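Berberine bridge enzyme-like 28 (Arabidopsis thaliana, PDB 5D79) is a secreted FAD-dependent oxidoreductase of the berberine bridge enzyme-like family that takes part in adaptation to salt stress. Local coordinates at residues 150-162 with 349-361. Residues are numbered along the deposited sequence; the frame is centred on the assembly and turned at random.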
ATOM      1  N   GLY A 150     -11.562  -8.869   0.108  1.00 32.42           N
ATOM      2  CA  GLY A 150     -10.774  -9.839  -0.629  1.00 29.06           C
ATOM      3  C   GLY A 150     -10.502  -9.376  -2.047  1.00 25.03           C
ATOM      4  O   GLY A 150      -9.715  -9.991  -2.769  1.00 24.95           O
ATOM      5  N   ALA A 151     -11.150  -8.278  -2.433  1.00 20.22           N
ATOM      6  CA  ALA A 151     -11.031  -7.730  -3.773  1.00 16.80           C
ATOM      7  C   ALA A 151      -9.696  -7.028  -3.966  1.00 21.36           C
ATOM      8  O   ALA A 151      -9.102  -6.536  -3.009  1.00 15.26           O
ATOM      9  CB  ALA A 151     -12.172  -6.780  -4.050  1.00 16.72           C
ATOM     10  N   THR A 152      -9.209  -6.993  -5.204  1.00 19.67           N
ATOM     11  CA  THR A 152      -8.013  -6.225  -5.481  1.00 15.52           C
ATOM     12  C   THR A 152      -8.420  -4.873  -6.003  1.00 14.10           C
ATOM     13  O   THR A 152      -9.543  -4.700  -6.464  1.00 17.31           O
ATOM     14  CB  THR A 152      -7.096  -6.885  -6.516  1.00 19.18           C
ATOM     15  OG1 THR A 152      -7.735  -6.859  -7.800  1.00 19.57           O
ATOM     16  CG2 THR A 152      -6.736  -8.317  -6.114  1.00 16.96           C
ATOM     17  N   ALA A 153      -7.496  -3.924  -5.927  1.00 16.41           N
ATOM     18  CA  ALA A 153      -7.661  -2.616  -6.536  1.00 15.24           C
ATOM     19  C   ALA A 153      -7.970  -2.729  -8.044  1.00 16.14           C
ATOM     20  O   ALA A 153      -8.818  -2.004  -8.565  1.00 16.18           O
ATOM     21  CB  ALA A 153      -6.420  -1.780  -6.303  1.00 14.23           C
ATOM     22  N   GLY A 154      -7.295  -3.646  -8.730  1.00 14.72           N
ATOM     23  CA  GLY A 154      -7.581  -3.907 -10.127  1.00 18.41           C
ATOM     24  C   GLY A 154      -9.010  -4.351 -10.411  1.00 19.52           C
ATOM     25  O   GLY A 154      -9.628  -3.898 -11.378  1.00 15.46           O
ATOM     26  N   GLU A 155      -9.543  -5.237  -9.577  1.00 19.41           N
ATOM     27  CA  GLU A 155     -10.913  -5.709  -9.758  1.00 21.02           C
ATOM     28  C   GLU A 155     -11.884  -4.545  -9.558  1.00 19.55           C
ATOM     29  O   GLU A 155     -12.857  -4.390 -10.310  1.00 18.68           O
ATOM     30  CB  GLU A 155     -11.229  -6.866  -8.794  1.00 21.59           C
ATOM     31  CG  GLU A 155     -10.531  -8.184  -9.145  1.00 24.73           C
ATOM     32  CD  GLU A 155     -10.417  -9.168  -7.966  1.00 24.74           C
ATOM     33  OE1 GLU A 155     -10.821  -8.831  -6.829  1.00 19.31           O
ATOM     34  OE2 GLU A 155      -9.906 -10.286  -8.193  1.00 27.51           O
ATOM     35  N   LEU A 156     -11.612  -3.724  -8.547  1.00 18.48           N
ATOM     36  CA  LEU A 156     -12.446  -2.565  -8.269  1.00 21.53           C
ATOM     37  C   LEU A 156     -12.425  -1.594  -9.454  1.00 23.80           C
ATOM     38  O   LEU A 156     -13.476  -1.140  -9.935  1.00 23.62           O
ATOM     39  CB  LEU A 156     -11.982  -1.863  -6.995  1.00 18.30           C
ATOM     40  CG  LEU A 156     -12.683  -0.534  -6.754  1.00 13.98           C
ATOM     41  CD1 LEU A 156     -14.165  -0.766  -6.509  1.00 16.37           C
ATOM     42  CD2 LEU A 156     -12.040   0.197  -5.592  1.00 14.81           C
ATOM     43  N   TYR A 157     -11.217  -1.284  -9.912  1.00 19.19           N
ATOM     44  CA  TYR A 157     -11.030  -0.444 -11.080  1.00 18.64           C
ATOM     45  C   TYR A 157     -11.851  -0.951 -12.257  1.00 19.85           C
ATOM     46  O   TYR A 157     -12.534  -0.178 -12.940  1.00 22.57           O
ATOM     47  CB  TYR A 157      -9.553  -0.396 -11.460  1.00 16.44           C
ATOM     48  CG  TYR A 157      -8.720   0.416 -10.516  1.00 17.06           C
ATOM     49  CD1 TYR A 157      -9.309   1.321  -9.650  1.00 19.81           C
ATOM     50  CD2 TYR A 157      -7.334   0.284 -10.485  1.00 15.02           C
ATOM     51  CE1 TYR A 157      -8.537   2.078  -8.777  1.00 19.33           C
ATOM     52  CE2 TYR A 157      -6.555   1.043  -9.621  1.00 11.44           C
ATOM     53  CZ  TYR A 157      -7.167   1.935  -8.778  1.00 12.47           C
ATOM     54  OH  TYR A 157      -6.418   2.689  -7.918  1.00 17.53           O
ATOM     55  N   TYR A 158     -11.783  -2.259 -12.479  1.00 16.95           N
ATOM     56  CA  TYR A 158     -12.433  -2.889 -13.620  1.00 18.69           C
ATOM     57  C   TYR A 158     -13.936  -2.727 -13.544  1.00 19.11           C
ATOM     58  O   TYR A 158     -14.594  -2.459 -14.542  1.00 19.83           O
ATOM     59  CB  TYR A 158     -12.067  -4.369 -13.689  1.00 17.35           C
ATOM     60  CG  TYR A 158     -12.622  -5.085 -14.888  1.00 20.25           C
ATOM     61  CD1 TYR A 158     -12.121  -4.837 -16.165  1.00 20.96           C
ATOM     62  CD2 TYR A 158     -13.637  -6.026 -14.748  1.00 18.56           C
ATOM     63  CE1 TYR A 158     -12.621  -5.507 -17.271  1.00 20.36           C
ATOM     64  CE2 TYR A 158     -14.142  -6.700 -15.845  1.00 20.76           C
ATOM     65  CZ  TYR A 158     -13.633  -6.439 -17.101  1.00 21.39           C
ATOM     66  OH  TYR A 158     -14.145  -7.113 -18.186  1.00 20.59           O
ATOM     67  N   GLU A 159     -14.474  -2.879 -12.342  1.00 21.40           N
ATOM     68  CA  GLU A 159     -15.914  -2.821 -12.139  1.00 22.63           C
ATOM     69  C   GLU A 159     -16.431  -1.404 -12.434  1.00 19.66           C
ATOM     70  O   GLU A 159     -17.399  -1.219 -13.174  1.00 18.25           O
ATOM     71  CB  GLU A 159     -16.238  -3.284 -10.711  1.00 19.73           C
ATOM     72  CG  GLU A 159     -17.714  -3.454 -10.378  1.00 23.92           C
ATOM     73  CD  GLU A 159     -18.462  -4.412 -11.297  1.00 28.06           C
ATOM     74  OE1 GLU A 159     -17.885  -5.439 -11.757  1.00 25.22           O
ATOM     75  OE2 GLU A 159     -19.654  -4.113 -11.544  1.00 27.20           O
ATOM     76  N   ILE A 160     -15.752  -0.414 -11.867  1.00 22.09           N
ATOM     77  CA  ILE A 160     -15.994   0.988 -12.178  1.00 18.64           C
ATOM     78  C   ILE A 160     -15.824   1.305 -13.668  1.00 21.29           C
ATOM     79  O   ILE A 160     -16.768   1.731 -14.330  1.00 20.42           O
ATOM     80  CB  ILE A 160     -15.045   1.888 -11.396  1.00 17.22           C
ATOM     81  CG1 ILE A 160     -15.201   1.649  -9.894  1.00 19.13           C
ATOM     82  CG2 ILE A 160     -15.298   3.334 -11.757  1.00 15.13           C
ATOM     83  CD1 ILE A 160     -14.146   2.334  -9.055  1.00 17.05           C
ATOM     84  N   GLY A 161     -14.621   1.088 -14.189  1.00 15.83           N
ATOM     85  CA  GLY A 161     -14.274   1.519 -15.528  1.00 15.87           C
ATOM     86  C   GLY A 161     -15.101   0.924 -16.648  1.00 21.24           C
ATOM     87  O   GLY A 161     -15.343   1.588 -17.652  1.00 19.32           O
ATOM     88  N   LYS A 162     -15.527  -0.328 -16.483  1.00 24.29           N
ATOM     89  CA  LYS A 162     -16.377  -1.015 -17.466  1.00 23.50           C
ATOM     90  C   LYS A 162     -17.823  -0.514 -17.448  1.00 26.29           C
ATOM     91  O   LYS A 162     -18.555  -0.708 -18.415  1.00 20.52           O
ATOM     92  CB  LYS A 162     -16.371  -2.524 -17.216  1.00 23.43           C
ATOM     93  CG  LYS A 162     -15.072  -3.201 -17.541  1.00 18.78           C
ATOM     94  CD  LYS A 162     -14.988  -3.498 -19.015  1.00 19.40           C
ATOM     95  CE  LYS A 162     -16.067  -4.491 -19.432  1.00 20.75           C
ATOM     96  NZ  LYS A 162     -15.984  -4.810 -20.877  1.00 21.45           N
ATOM     97  N   GLY A 349      -3.668   0.399 -25.613  1.00 34.26           N
ATOM     98  CA  GLY A 349      -4.794  -0.193 -26.306  1.00 37.72           C
ATOM     99  C   GLY A 349      -5.078  -1.627 -25.888  1.00 38.44           C
ATOM    100  O   GLY A 349      -5.827  -2.340 -26.557  1.00 34.96           O
ATOM    101  N   GLU A 350      -4.480  -2.051 -24.779  1.00 40.06           N
ATOM    102  CA  GLU A 350      -4.773  -3.354 -24.185  1.00 38.93           C
ATOM    103  C   GLU A 350      -6.213  -3.409 -23.648  1.00 33.13           C
ATOM    104  O   GLU A 350      -6.777  -2.380 -23.268  1.00 32.21           O
ATOM    105  CB  GLU A 350      -3.772  -3.648 -23.060  1.00 40.30           C
ATOM    106  CG  GLU A 350      -3.915  -5.009 -22.395  1.00 39.99           C
ATOM    107  CD  GLU A 350      -3.195  -6.102 -23.146  1.00 44.83           C
ATOM    108  OE1 GLU A 350      -3.442  -6.256 -24.360  1.00 49.98           O
ATOM    109  OE2 GLU A 350      -2.365  -6.800 -22.520  1.00 46.12           O
ATOM    110  N   SER A 351      -6.798  -4.604 -23.617  1.00 30.30           N
ATOM    111  CA  SER A 351      -8.145  -4.791 -23.072  1.00 34.84           C
ATOM    112  C   SER A 351      -8.178  -4.534 -21.558  1.00 29.24           C
ATOM    113  O   SER A 351      -7.239  -4.893 -20.840  1.00 24.53           O
ATOM    114  CB  SER A 351      -8.671  -6.207 -23.391  1.00 40.44           C
ATOM    115  OG  SER A 351      -8.026  -7.223 -22.631  1.00 43.40           O
ATOM    116  N   LEU A 352      -9.258  -3.911 -21.081  1.00 25.87           N
ATOM    117  CA  LEU A 352      -9.399  -3.567 -19.664  1.00 23.91           C
ATOM    118  C   LEU A 352      -9.388  -4.795 -18.754  1.00 22.47           C
ATOM    119  O   LEU A 352      -9.161  -4.686 -17.553  1.00 27.09           O
ATOM    120  CB  LEU A 352     -10.687  -2.784 -19.435  1.00 24.40           C
ATOM    121  CG  LEU A 352     -10.825  -1.457 -20.170  1.00 27.10           C
ATOM    122  CD1 LEU A 352     -12.178  -0.810 -19.852  1.00 26.01           C
ATOM    123  CD2 LEU A 352      -9.663  -0.551 -19.798  1.00 24.05           C
ATOM    124  N   GLY A 353      -9.637  -5.961 -19.336  1.00 20.99           N
ATOM    125  CA  GLY A 353      -9.707  -7.200 -18.587  1.00 20.22           C
ATOM    126  C   GLY A 353      -8.454  -7.604 -17.840  1.00 19.64           C
ATOM    127  O   GLY A 353      -8.530  -8.404 -16.919  1.00 23.81           O
ATOM    128  N   VAL A 354      -7.303  -7.056 -18.216  1.00 19.69           N
ATOM    129  CA  VAL A 354      -6.052  -7.426 -17.556  1.00 20.10           C
ATOM    130  C   VAL A 354      -6.027  -6.911 -16.128  1.00 24.57           C
ATOM    131  O   VAL A 354      -5.207  -7.334 -15.312  1.00 25.82           O
ATOM    132  CB  VAL A 354      -4.830  -6.891 -18.304  1.00 18.07           C
ATOM    133  CG1 VAL A 354      -4.856  -7.372 -19.741  1.00 21.23           C
ATOM    134  CG2 VAL A 354      -4.784  -5.376 -18.246  1.00 17.19           C
ATOM    135  N   LEU A 355      -6.935  -5.993 -15.826  1.00 26.51           N
ATOM    136  CA  LEU A 355      -7.035  -5.433 -14.491  1.00 24.45           C
ATOM    137  C   LEU A 355      -7.471  -6.487 -13.495  1.00 25.10           C
ATOM    138  O   LEU A 355      -7.175  -6.390 -12.303  1.00 26.71           O
ATOM    139  CB  LEU A 355      -8.011  -4.269 -14.488  1.00 19.75           C
ATOM    140  CG  LEU A 355      -7.488  -3.119 -15.336  1.00 17.45           C
ATOM    141  CD1 LEU A 355      -8.469  -1.985 -15.258  1.00 18.03           C
ATOM    142  CD2 LEU A 355      -6.096  -2.683 -14.878  1.00 18.35           C
ATOM    143  N   THR A 356      -8.155  -7.503 -14.018  1.00 27.72           N
ATOM    144  CA  THR A 356      -8.749  -8.576 -13.231  1.00 26.96           C
ATOM    145  C   THR A 356      -7.821  -9.760 -12.973  1.00 27.85           C
ATOM    146  O   THR A 356      -8.199 -10.674 -12.251  1.00 29.11           O
ATOM    147  CB  THR A 356     -10.009  -9.116 -13.918  1.00 20.05           C
ATOM    148  OG1 THR A 356      -9.634  -9.903 -15.045  1.00 20.75           O
ATOM    149  CG2 THR A 356     -10.870  -7.976 -14.400  1.00 22.29           C
ATOM    150  N   ASN A 357      -6.625  -9.756 -13.560  1.00 23.60           N
ATOM    151  CA  ASN A 357      -5.654 -10.816 -13.293  1.00 25.96           C
ATOM    152  C   ASN A 357      -5.105 -10.713 -11.885  1.00 27.68           C
ATOM    153  O   ASN A 357      -4.784  -9.634 -11.411  1.00 26.11           O
ATOM    154  CB  ASN A 357      -4.489 -10.779 -14.279  1.00 30.88           C
ATOM    155  CG  ASN A 357      -4.943 -10.831 -15.731  1.00 38.37           C
ATOM    156  OD1 ASN A 357      -5.972 -11.439 -16.067  1.00 37.57           O
ATOM    157  ND2 ASN A 357      -4.169 -10.184 -16.603  1.00 37.43           N
ATOM    158  N   ARG A 358      -5.006 -11.847 -11.215  1.00 31.72           N
ATOM    159  CA  ARG A 358      -4.415 -11.892  -9.890  1.00 33.22           C
ATOM    160  C   ARG A 358      -3.258 -12.865  -9.925  1.00 32.63           C
ATOM    161  O   ARG A 358      -3.238 -13.830  -9.176  1.00 34.53           O
ATOM    162  CB  ARG A 358      -5.442 -12.319  -8.831  1.00 33.47           C
ATOM    163  CG  ARG A 358      -6.441 -11.248  -8.441  1.00 31.40           C
ATOM    164  CD  ARG A 358      -7.523 -11.828  -7.550  1.00 32.40           C
ATOM    165  NE  ARG A 358      -7.106 -12.058  -6.165  1.00 33.62           N
ATOM    166  CZ  ARG A 358      -7.845 -11.727  -5.105  1.00 30.96           C
ATOM    167  NH1 ARG A 358      -7.406 -11.974  -3.874  1.00 31.62           N
ATOM    168  NH2 ARG A 358      -9.029 -11.143  -5.278  1.00 24.57           N
ATOM    169  N   GLU A 359      -2.301 -12.633 -10.810  1.00 32.36           N
ATOM    170  CA  GLU A 359      -1.215 -13.588 -10.937  1.00 37.36           C
ATOM    171  C   GLU A 359      -0.081 -13.256  -9.967  1.00 37.06           C
ATOM    172  O   GLU A 359       0.079 -12.105  -9.538  1.00 34.82           O
ATOM    173  CB  GLU A 359      -0.717 -13.652 -12.383  1.00 40.32           C
ATOM    174  CG  GLU A 359      -1.696 -14.354 -13.335  1.00 45.73           C
ATOM    175  CD  GLU A 359      -2.149 -15.733 -12.836  1.00 51.33           C
ATOM    176  OE1 GLU A 359      -1.291 -16.631 -12.662  1.00 53.99           O
ATOM    177  OE2 GLU A 359      -3.371 -15.920 -12.621  1.00 50.23           O
ATOM    178  N   ARG A 360       0.673 -14.291  -9.598  1.00 35.38           N
ATOM    179  CA  ARG A 360       1.769 -14.165  -8.647  1.00 34.23           C
ATOM    180  C   ARG A 360       2.908 -13.372  -9.271  1.00 33.14           C
ATOM    181  O   ARG A 360       3.224 -13.565 -10.440  1.00 37.55           O
ATOM    182  CB  ARG A 360       2.247 -15.556  -8.205  1.00 35.65           C
ATOM    183  CG  ARG A 360       2.962 -15.591  -6.856  1.00 37.27           C
ATOM    184  CD  ARG A 360       3.295 -17.018  -6.454  1.00 38.26           C
ATOM    185  NE  ARG A 360       4.096 -17.111  -5.232  1.00 39.89           N
ATOM    186  CZ  ARG A 360       5.412 -16.917  -5.174  1.00 41.72           C
ATOM    187  NH1 ARG A 360       6.090 -16.582  -6.266  1.00 44.72           N
ATOM    188  NH2 ARG A 360       6.050 -17.046  -4.021  1.00 40.30           N
ATOM    189  N   THR A 361       3.510 -12.461  -8.512  1.00 27.62           N
ATOM    190  CA  THR A 361       4.689 -11.765  -8.999  1.00 25.48           C
ATOM    191  C   THR A 361       5.900 -12.697  -9.024  1.00 29.01           C
ATOM    192  O   THR A 361       5.910 -13.755  -8.376  1.00 28.72           O
ATOM    193  CB  THR A 361       5.024 -10.549  -8.141  1.00 26.60           C
ATOM    194  OG1 THR A 361       6.149  -9.868  -8.708  1.00 26.21           O
ATOM    195  CG2 THR A 361       5.362 -10.991  -6.728  1.00 25.33           C
TER
HETATM  196  O   HOH W   1      -6.770  -7.885 -10.083  1.00 20.72           O
HETATM  197  O   HOH W   2     -10.027 -10.994 -10.686  1.00 28.48           O
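Arg358 reaches across to Glu155 in the first turn of helix 153-163 and to Gly150 in the loop before it. The helix, which opens with a capping box of Thr152 and Glu155, belongs to the FAD-binding PCMH-type domain, and its partner is the loop with a 3-10 turn, 352-356, that leads from helix 336-343 to strand 363-372 of the seven-stranded sheet. Thr152 OG1 caps Glu155 N, and Glu155 OE1 takes Thr152 N at 2.9 Å from above the carboxylate plane. Arg358 NH2 reaches the syn side of Glu155 OE2 in a salt bridge whose N-H...O angle is 172° (3.2 Å). Arg358 NH2 also donates to Gly150 O at 2.8 Å, NH1 adds a weaker bond to the same oxygen, and Thr152 CG2 lies over one guanidinium face. A bend at chi3 (76°) directs the guanidinium toward Gly150 O; a leucine here would probably leave that oxygen without its side-chain donors and the Glu155 carboxylate without this charged mate. A water lies within hydrogen-bonding reach of Thr152 OG1, Leu355 O and Asn357 O.

Further along the helix the contact is largely apolar. Gly154 lets the 3-10 turn come close, its CA 3.3 Å from Leu355 O in a CA-H...O contact. Leu355 CD1 packs on Tyr157 CB, and the leucine also touches Ile337 and Leu341 of helix 336-343. With CG anti to N (chi1 -176°), Tyr158 extends its ring along the turn, between Lys162 CG on one face and Thr356 on the other, where CG2 makes a CH-pi contact 3.5 Å from the ring centroid.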